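Local coordinates for ankyrin repeat domain-containing protein EMB506, chloroplastic (Arabidopsis thaliana, PDB 6JD6) that is needed for the initial differentiation of proplastids during embryo development and for correct leaf margin development, and has molecular condensate scaffold activity, at residues K156-I161 with V188-T193; A180-A185 with L196-N201. All blocks are in the same frame, centred on the assembly; numbering follows the deposited sequence.

Overall arrangement
Contact 1 (156-161 with 188-193) joins one ankyrin repeat to the next, from ANK 2 to ANK 3, whereas contact 2 (180-185 with 196-201) holds together the two helices of ANK 3 itself. Both draw on helix 191-199: contact 1 uses its first turn and contact 2 its C-terminal part, and the two centres lie about 10 Å apart. They meet directly where Ala190 N approaches Ala185 O at 2.9 Å, probably a hydrogen bond, and where Thr193 CG2 packs on Ala185 CB at 3.8 Å. Along the chain their segments alternate. A sulfate ion, probably from the crystallisation liquor, lies about 4 Å from the Phe198 side chain of contact 2.

Contact 1: residues K156-I161 with V188-T193; sequences KKEAVI and VGALQT
Glu158 OE1 is gripped from the 188-193 side by the hydroxyl of Thr193, which donates to it at 2.7 Å (OG1 to OE1), by a weak bond from Thr193 N at 3.3 Å, and by a water that also accepts from Gln192 N. The hydroxyl reaches OE1 on its anti side, 22° out of the carboxylate plane. Glu158 CG stands anti to the carbonyl carbon (chi1 -64°), and the chain runs on extended beyond it, carrying the carboxylate across to the first turn of helix 191-199; there OE1 also lies 3.3 Å from Ala190 CB. A second water donates to both Glu158 O and Thr193 OG1, a further bridge between the helix starts. Next to these polar bonds, Ile161 CG2 packs on Thr193 CG2 at 3.9 Å, the two side chains crossing at about a right angle. Lys156, at the Schellman end of the preceding helix, slides past Val188 in the opposite direction; its CD comes 3.6 Å from Val188 O and its CE rests by Ala190. Beyond the two segments, Ile161 packs against helix 148-154 of its own repeat, while Leu191 reaches helix 224-232 of ANK 4, so the contact lies between the inner packing of ANK 2 and the next interface.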
ATOM      1  N   LYS A 156       2.459  -1.622   4.888  1.00 38.66           N
ATOM      2  CA  LYS A 156       3.030  -2.320   6.045  1.00 41.40           C
ATOM      3  C   LYS A 156       4.543  -2.087   6.166  1.00 43.22           C
ATOM      4  O   LYS A 156       5.325  -3.015   6.381  1.00 45.48           O
ATOM      5  CB  LYS A 156       2.686  -3.816   6.001  1.00 41.95           C
ATOM      6  CG  LYS A 156       2.822  -4.540   7.343  1.00 46.85           C
ATOM      7  CD  LYS A 156       2.277  -5.957   7.260  1.00 51.04           C
ATOM      8  CE  LYS A 156       2.524  -6.731   8.545  1.00 54.89           C
ATOM      9  NZ  LYS A 156       3.975  -6.936   8.786  1.00 59.70           N
ATOM     10  N   LYS A 157       4.942  -0.830   6.017  1.00 43.48           N
ATOM     11  CA  LYS A 157       6.336  -0.422   6.160  1.00 41.57           C
ATOM     12  C   LYS A 157       6.570   0.063   7.586  1.00 42.35           C
ATOM     13  O   LYS A 157       6.609   1.268   7.847  1.00 43.71           O
ATOM     14  CB  LYS A 157       6.647   0.698   5.164  1.00 43.50           C
ATOM     15  CG  LYS A 157       7.393   0.249   3.915  1.00 48.09           C
ATOM     16  CD  LYS A 157       6.580  -0.623   2.973  1.00 47.39           C
ATOM     17  CE  LYS A 157       7.529  -1.310   1.985  1.00 53.55           C
ATOM     18  NZ  LYS A 157       6.941  -1.659   0.654  1.00 50.11           N
ATOM     19  N   GLU A 158       6.744  -0.877   8.508  0.80 41.37           N
ATOM     20  CA  GLU A 158       6.630  -0.566   9.931  0.80 44.52           C
ATOM     21  C   GLU A 158       7.707   0.362  10.506  0.80 43.36           C
ATOM     22  O   GLU A 158       7.427   1.147  11.405  0.80 44.57           O
ATOM     23  CB  GLU A 158       6.460  -1.851  10.755  0.80 47.31           C
ATOM     24  CG  GLU A 158       5.156  -2.584  10.423  0.80 49.32           C
ATOM     25  CD  GLU A 158       4.789  -3.658  11.432  0.80 53.84           C
ATOM     26  OE1 GLU A 158       3.682  -3.578  12.004  0.80 51.82           O
ATOM     27  OE2 GLU A 158       5.601  -4.584  11.649  0.80 59.22           O
ATOM     28  N   ALA A 159       8.922   0.295   9.975  1.00 43.57           N
ATOM     29  CA  ALA A 159       9.988   1.193  10.422  1.00 43.71           C
ATOM     30  C   ALA A 159       9.726   2.632   9.974  1.00 45.58           C
ATOM     31  O   ALA A 159      10.056   3.584  10.682  1.00 49.52           O
ATOM     32  CB  ALA A 159      11.340   0.715   9.919  1.00 40.03           C
ATOM     33  N   VAL A 160       9.140   2.780   8.790  1.00 41.28           N
ATOM     34  CA  VAL A 160       8.753   4.089   8.276  1.00 39.29           C
ATOM     35  C   VAL A 160       7.563   4.630   9.071  1.00 38.20           C
ATOM     36  O   VAL A 160       7.522   5.811   9.426  1.00 36.45           O
ATOM     37  CB  VAL A 160       8.396   4.010   6.775  1.00 37.79           C
ATOM     38  CG1 VAL A 160       7.780   5.312   6.294  1.00 37.25           C
ATOM     39  CG2 VAL A 160       9.638   3.668   5.957  1.00 37.27           C
ATOM     40  N   ILE A 161       6.606   3.750   9.359  1.00 35.02           N
ATOM     41  CA  ILE A 161       5.443   4.101  10.169  1.00 37.38           C
ATOM     42  C   ILE A 161       5.847   4.710  11.511  1.00 40.88           C
ATOM     43  O   ILE A 161       5.414   5.810  11.855  1.00 43.79           O
ATOM     44  CB  ILE A 161       4.548   2.872  10.413  1.00 37.96           C
ATOM     45  CG1 ILE A 161       3.896   2.434   9.100  1.00 36.55           C
ATOM     46  CG2 ILE A 161       3.493   3.177  11.476  1.00 37.90           C
ATOM     47  CD1 ILE A 161       3.411   0.994   9.100  1.00 37.33           C
ATOM     48  N   VAL A 188      -4.058  -4.875   7.133  1.00 29.15           N
ATOM     49  CA  VAL A 188      -2.825  -5.530   6.691  1.00 27.49           C
ATOM     50  C   VAL A 188      -2.238  -6.424   7.779  1.00 29.62           C
ATOM     51  O   VAL A 188      -1.150  -6.977   7.621  1.00 32.15           O
ATOM     52  CB  VAL A 188      -1.763  -4.516   6.174  1.00 29.89           C
ATOM     53  CG1 VAL A 188      -2.360  -3.640   5.078  1.00 31.05           C
ATOM     54  CG2 VAL A 188      -1.226  -3.655   7.312  1.00 28.48           C
ATOM     55  N   GLY A 189      -2.968  -6.564   8.882  1.00 29.37           N
ATOM     56  CA  GLY A 189      -2.556  -7.426   9.979  1.00 31.10           C
ATOM     57  C   GLY A 189      -1.252  -7.035  10.658  1.00 35.86           C
ATOM     58  O   GLY A 189      -0.483  -7.901  11.083  1.00 35.21           O
ATOM     59  N   ALA A 190      -0.998  -5.736  10.766  1.00 35.59           N
ATOM     60  CA  ALA A 190       0.227  -5.251  11.401  1.00 37.89           C
ATOM     61  C   ALA A 190       0.046  -5.080  12.907  1.00 38.51           C
ATOM     62  O   ALA A 190      -0.208  -3.973  13.386  1.00 40.15           O
ATOM     63  CB  ALA A 190       0.670  -3.939  10.763  1.00 36.01           C
ATOM     64  N   LEU A 191       0.184  -6.177  13.644  1.00 36.23           N
ATOM     65  CA  LEU A 191      -0.031  -6.181  15.089  1.00 39.45           C
ATOM     66  C   LEU A 191       0.831  -5.161  15.848  1.00 40.57           C
ATOM     67  O   LEU A 191       0.351  -4.503  16.770  1.00 42.17           O
ATOM     68  CB  LEU A 191       0.186  -7.590  15.657  1.00 41.36           C
ATOM     69  CG  LEU A 191       0.047  -7.782  17.172  1.00 44.89           C
ATOM     70  CD1 LEU A 191      -1.350  -7.414  17.654  1.00 42.09           C
ATOM     71  CD2 LEU A 191       0.388  -9.213  17.570  1.00 46.41           C
ATOM     72  N   GLN A 192       2.096  -5.031  15.464  0.85 37.68           N
ATOM     73  CA  GLN A 192       2.992  -4.116  16.167  0.85 40.46           C
ATOM     74  C   GLN A 192       2.613  -2.662  15.912  0.85 37.43           C
ATOM     75  O   GLN A 192       2.737  -1.818  16.793  0.85 37.90           O
ATOM     76  CB  GLN A 192       4.456  -4.369  15.787  0.85 43.48           C
ATOM     77  CG  GLN A 192       4.968  -5.737  16.211  0.85 47.50           C
ATOM     78  CD  GLN A 192       4.787  -5.996  17.698  0.85 53.78           C
ATOM     79  OE1 GLN A 192       4.089  -6.929  18.097  0.85 55.11           O
ATOM     80  NE2 GLN A 192       5.424  -5.171  18.527  0.85 55.25           N
ATOM     81  N   THR A 193       2.144  -2.381  14.702  1.00 36.72           N
ATOM     82  CA  THR A 193       1.656  -1.049  14.358  1.00 37.81           C
ATOM     83  C   THR A 193       0.376  -0.725  15.128  1.00 37.42           C
ATOM     84  O   THR A 193       0.192   0.397  15.603  1.00 38.73           O
ATOM     85  CB  THR A 193       1.420  -0.921  12.839  1.00 39.11           C
ATOM     86  OG1 THR A 193       2.669  -1.095  12.159  1.00 41.94           O
ATOM     87  CG2 THR A 193       0.844   0.445  12.486  1.00 37.04           C
TER
HETATM   88  O   HOH W   1       3.525  -6.322  13.224  1.00 45.41           O
HETATM   89  O   HOH W   2       5.157   0.425  13.245  1.00 48.26           O

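Contact 2: residues A180-A185 with L196-N201; sequences APIHYA and LLFKYN
Leu197 CG stands anti to its carbonyl carbon and CD1 extends anti to CA (chi2 172°), reaching the backbone at Pro181-Ile182; Ile182 CG1 stands anti to the backbone N (chi1 -176°), and chi2 of 65° turns its CD1 to meet the leucine. Leu197 CD1 lies 3.7 Å from Ile182 CA, 3.9 Å from Pro181 C and 4.0 Å from Ala185 CB, settling on the start of helix 181-187 between Pro181 CB and, one turn on, Ala185 CB. The two branched side chains cross obliquely, and their CD1 methyls meet at 4.0 Å. Ile182 CD1 also lies 4.4 Å from Phe198 CE1, approaching that ring at an oblique angle, so the same methyl lies near both Leu197 and Phe198. At the start of helix 181-187, Ala180 N donates to His183 ND1 at 3.0 Å in an almost straight bond, in the imidazole plane, while NE2 bonds to Trp212 O of the next repeat. Leu197 also touches Leu165 of helix 158-166. Apolar packing of this kind between paired antiparallel helices is characteristic of the helix-turn-helix of an ankyrin repeat, here ANK 3, whose TPLH-like start appears as Ala180-Pro181-Ile182-His183.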
ATOM      1  N   ALA A 180      -9.166   5.480   8.898  1.00 31.84           N
ATOM      2  CA  ALA A 180      -8.079   6.007   9.712  1.00 32.87           C
ATOM      3  C   ALA A 180      -6.881   5.060   9.646  1.00 31.33           C
ATOM      4  O   ALA A 180      -7.019   3.927   9.193  1.00 30.36           O
ATOM      5  CB  ALA A 180      -8.559   6.174  11.164  1.00 28.68           C
ATOM      6  N   PRO A 181      -5.696   5.520  10.089  1.00 33.44           N
ATOM      7  CA  PRO A 181      -4.538   4.621  10.169  1.00 32.35           C
ATOM      8  C   PRO A 181      -4.819   3.293  10.892  1.00 32.40           C
ATOM      9  O   PRO A 181      -4.308   2.258  10.467  1.00 32.91           O
ATOM     10  CB  PRO A 181      -3.518   5.455  10.950  1.00 32.33           C
ATOM     11  CG  PRO A 181      -3.810   6.849  10.512  1.00 33.53           C
ATOM     12  CD  PRO A 181      -5.317   6.919  10.372  1.00 32.36           C
ATOM     13  N   ILE A 182      -5.618   3.314  11.955  1.00 33.21           N
ATOM     14  CA  ILE A 182      -5.926   2.082  12.679  1.00 33.44           C
ATOM     15  C   ILE A 182      -6.718   1.078  11.816  1.00 32.29           C
ATOM     16  O   ILE A 182      -6.506  -0.130  11.927  1.00 33.29           O
ATOM     17  CB  ILE A 182      -6.632   2.356  14.039  1.00 36.40           C
ATOM     18  CG1 ILE A 182      -6.858   1.057  14.818  1.00 36.40           C
ATOM     19  CG2 ILE A 182      -7.944   3.081  13.838  1.00 35.51           C
ATOM     20  CD1 ILE A 182      -5.591   0.367  15.242  1.00 37.44           C
ATOM     21  N   HIS A 183      -7.606   1.575  10.953  1.00 27.60           N
ATOM     22  CA  HIS A 183      -8.341   0.713  10.017  1.00 27.01           C
ATOM     23  C   HIS A 183      -7.363  -0.072   9.133  1.00 28.12           C
ATOM     24  O   HIS A 183      -7.457  -1.294   8.995  1.00 28.55           O
ATOM     25  CB  HIS A 183      -9.245   1.544   9.096  1.00 26.68           C
ATOM     26  CG  HIS A 183     -10.552   1.957   9.704  1.00 29.15           C
ATOM     27  ND1 HIS A 183     -10.899   3.279   9.891  1.00 31.60           N
ATOM     28  CD2 HIS A 183     -11.616   1.228  10.120  1.00 29.07           C
ATOM     29  CE1 HIS A 183     -12.109   3.346  10.417  1.00 32.32           C
ATOM     30  NE2 HIS A 183     -12.566   2.116  10.569  1.00 31.67           N
ATOM     31  N   TYR A 184      -6.423   0.641   8.528  1.00 26.49           N
ATOM     32  CA  TYR A 184      -5.485   0.017   7.601  1.00 27.23           C
ATOM     33  C   TYR A 184      -4.472  -0.889   8.297  1.00 26.10           C
ATOM     34  O   TYR A 184      -4.060  -1.903   7.740  1.00 29.31           O
ATOM     35  CB  TYR A 184      -4.766   1.078   6.759  1.00 27.84           C
ATOM     36  CG  TYR A 184      -5.666   1.802   5.782  1.00 28.12           C
ATOM     37  CD1 TYR A 184      -6.308   1.117   4.761  1.00 26.36           C
ATOM     38  CD2 TYR A 184      -5.850   3.177   5.864  1.00 29.46           C
ATOM     39  CE1 TYR A 184      -7.123   1.781   3.857  1.00 25.26           C
ATOM     40  CE2 TYR A 184      -6.663   3.847   4.970  1.00 28.59           C
ATOM     41  CZ  TYR A 184      -7.297   3.143   3.970  1.00 28.91           C
ATOM     42  OH  TYR A 184      -8.105   3.812   3.074  1.00 31.17           O
ATOM     43  N   ALA A 185      -4.062  -0.522   9.507  1.00 26.74           N
ATOM     44  CA  ALA A 185      -3.121  -1.343  10.264  1.00 28.53           C
ATOM     45  C   ALA A 185      -3.756  -2.690  10.585  1.00 30.31           C
ATOM     46  O   ALA A 185      -3.097  -3.731  10.567  1.00 28.64           O
ATOM     47  CB  ALA A 185      -2.696  -0.631  11.543  1.00 25.30           C
ATOM     48  N   LEU A 196       1.369   0.109  18.577  1.00 39.75           N
ATOM     49  CA  LEU A 196       1.998   1.422  18.573  1.00 40.12           C
ATOM     50  C   LEU A 196       0.961   2.544  18.493  1.00 40.71           C
ATOM     51  O   LEU A 196       1.108   3.577  19.147  1.00 42.88           O
ATOM     52  CB  LEU A 196       2.999   1.534  17.421  1.00 36.73           C
ATOM     53  CG  LEU A 196       3.804   2.830  17.345  1.00 37.77           C
ATOM     54  CD1 LEU A 196       4.499   3.116  18.671  1.00 39.96           C
ATOM     55  CD2 LEU A 196       4.819   2.747  16.220  1.00 37.60           C
ATOM     56  N   LEU A 197      -0.082   2.342  17.687  1.00 37.04           N
ATOM     57  CA  LEU A 197      -1.141   3.341  17.547  1.00 37.70           C
ATOM     58  C   LEU A 197      -1.915   3.542  18.852  1.00 40.96           C
ATOM     59  O   LEU A 197      -2.381   4.647  19.137  1.00 43.97           O
ATOM     60  CB  LEU A 197      -2.093   2.986  16.397  1.00 33.11           C
ATOM     61  CG  LEU A 197      -1.535   3.147  14.975  1.00 33.75           C
ATOM     62  CD1 LEU A 197      -2.496   2.579  13.933  1.00 28.66           C
ATOM     63  CD2 LEU A 197      -1.217   4.605  14.662  1.00 34.36           C
ATOM     64  N   PHE A 198      -2.049   2.479  19.643  1.00 39.02           N
ATOM     65  CA  PHE A 198      -2.676   2.585  20.959  1.00 41.10           C
ATOM     66  C   PHE A 198      -1.921   3.584  21.823  1.00 44.34           C
ATOM     67  O   PHE A 198      -2.518   4.316  22.609  1.00 45.26           O
ATOM     68  CB  PHE A 198      -2.702   1.231  21.672  1.00 43.05           C
ATOM     69  CG  PHE A 198      -3.637   0.234  21.057  1.00 44.08           C
ATOM     70  CD1 PHE A 198      -4.648   0.641  20.202  1.00 42.01           C
ATOM     71  CD2 PHE A 198      -3.510  -1.118  21.344  1.00 45.06           C
ATOM     72  CE1 PHE A 198      -5.512  -0.280  19.643  1.00 43.48           C
ATOM     73  CE2 PHE A 198      -4.372  -2.044  20.784  1.00 44.37           C
ATOM     74  CZ  PHE A 198      -5.374  -1.625  19.934  1.00 42.64           C
ATOM     75  N   LYS A 199      -0.601   3.606  21.675  1.00 45.33           N
ATOM     76  CA  LYS A 199       0.240   4.487  22.480  1.00 51.24           C
ATOM     77  C   LYS A 199       0.062   5.954  22.098  1.00 50.61           C
ATOM     78  O   LYS A 199       0.385   6.849  22.875  1.00 53.65           O
ATOM     79  CB  LYS A 199       1.710   4.066  22.382  1.00 55.79           C
ATOM     80  CG  LYS A 199       1.968   2.691  22.977  1.00 61.91           C
ATOM     81  CD  LYS A 199       3.445   2.358  23.035  1.00 68.85           C
ATOM     82  CE  LYS A 199       3.675   1.069  23.815  1.00 74.67           C
ATOM     83  NZ  LYS A 199       5.113   0.863  24.159  1.00 78.78           N
ATOM     84  N   TYR A 200      -0.469   6.193  20.904  1.00 47.53           N
ATOM     85  CA  TYR A 200      -0.789   7.546  20.469  1.00 47.36           C
ATOM     86  C   TYR A 200      -2.260   7.861  20.717  1.00 49.82           C
ATOM     87  O   TYR A 200      -2.781   8.873  20.248  1.00 51.29           O
ATOM     88  CB  TYR A 200      -0.412   7.742  18.999  1.00 44.64           C
ATOM     89  CG  TYR A 200       1.084   7.838  18.805  1.00 44.38           C
ATOM     90  CD1 TYR A 200       1.731   9.066  18.860  1.00 45.50           C
ATOM     91  CD2 TYR A 200       1.852   6.700  18.600  1.00 43.52           C
ATOM     92  CE1 TYR A 200       3.101   9.161  18.699  1.00 47.20           C
ATOM     93  CE2 TYR A 200       3.223   6.785  18.439  1.00 45.33           C
ATOM     94  CZ  TYR A 200       3.841   8.018  18.490  1.00 46.77           C
ATOM     95  OH  TYR A 200       5.203   8.111  18.330  1.00 49.46           O
ATOM     96  N   ASN A 201      -2.912   6.980  21.468  1.00 50.31           N
ATOM     97  CA  ASN A 201      -4.296   7.168  21.890  1.00 52.06           C
ATOM     98  C   ASN A 201      -5.273   7.412  20.745  1.00 46.76           C
ATOM     99  O   ASN A 201      -6.136   8.282  20.832  1.00 48.87           O
ATOM    100  CB  ASN A 201      -4.398   8.288  22.929  1.00 59.11           C
ATOM    101  CG  ASN A 201      -3.644   7.965  24.203  1.00 68.54           C
ATOM    102  OD1 ASN A 201      -4.050   7.094  24.973  1.00 73.29           O
ATOM    103  ND2 ASN A 201      -2.539   8.667  24.434  1.00 71.69           N
TER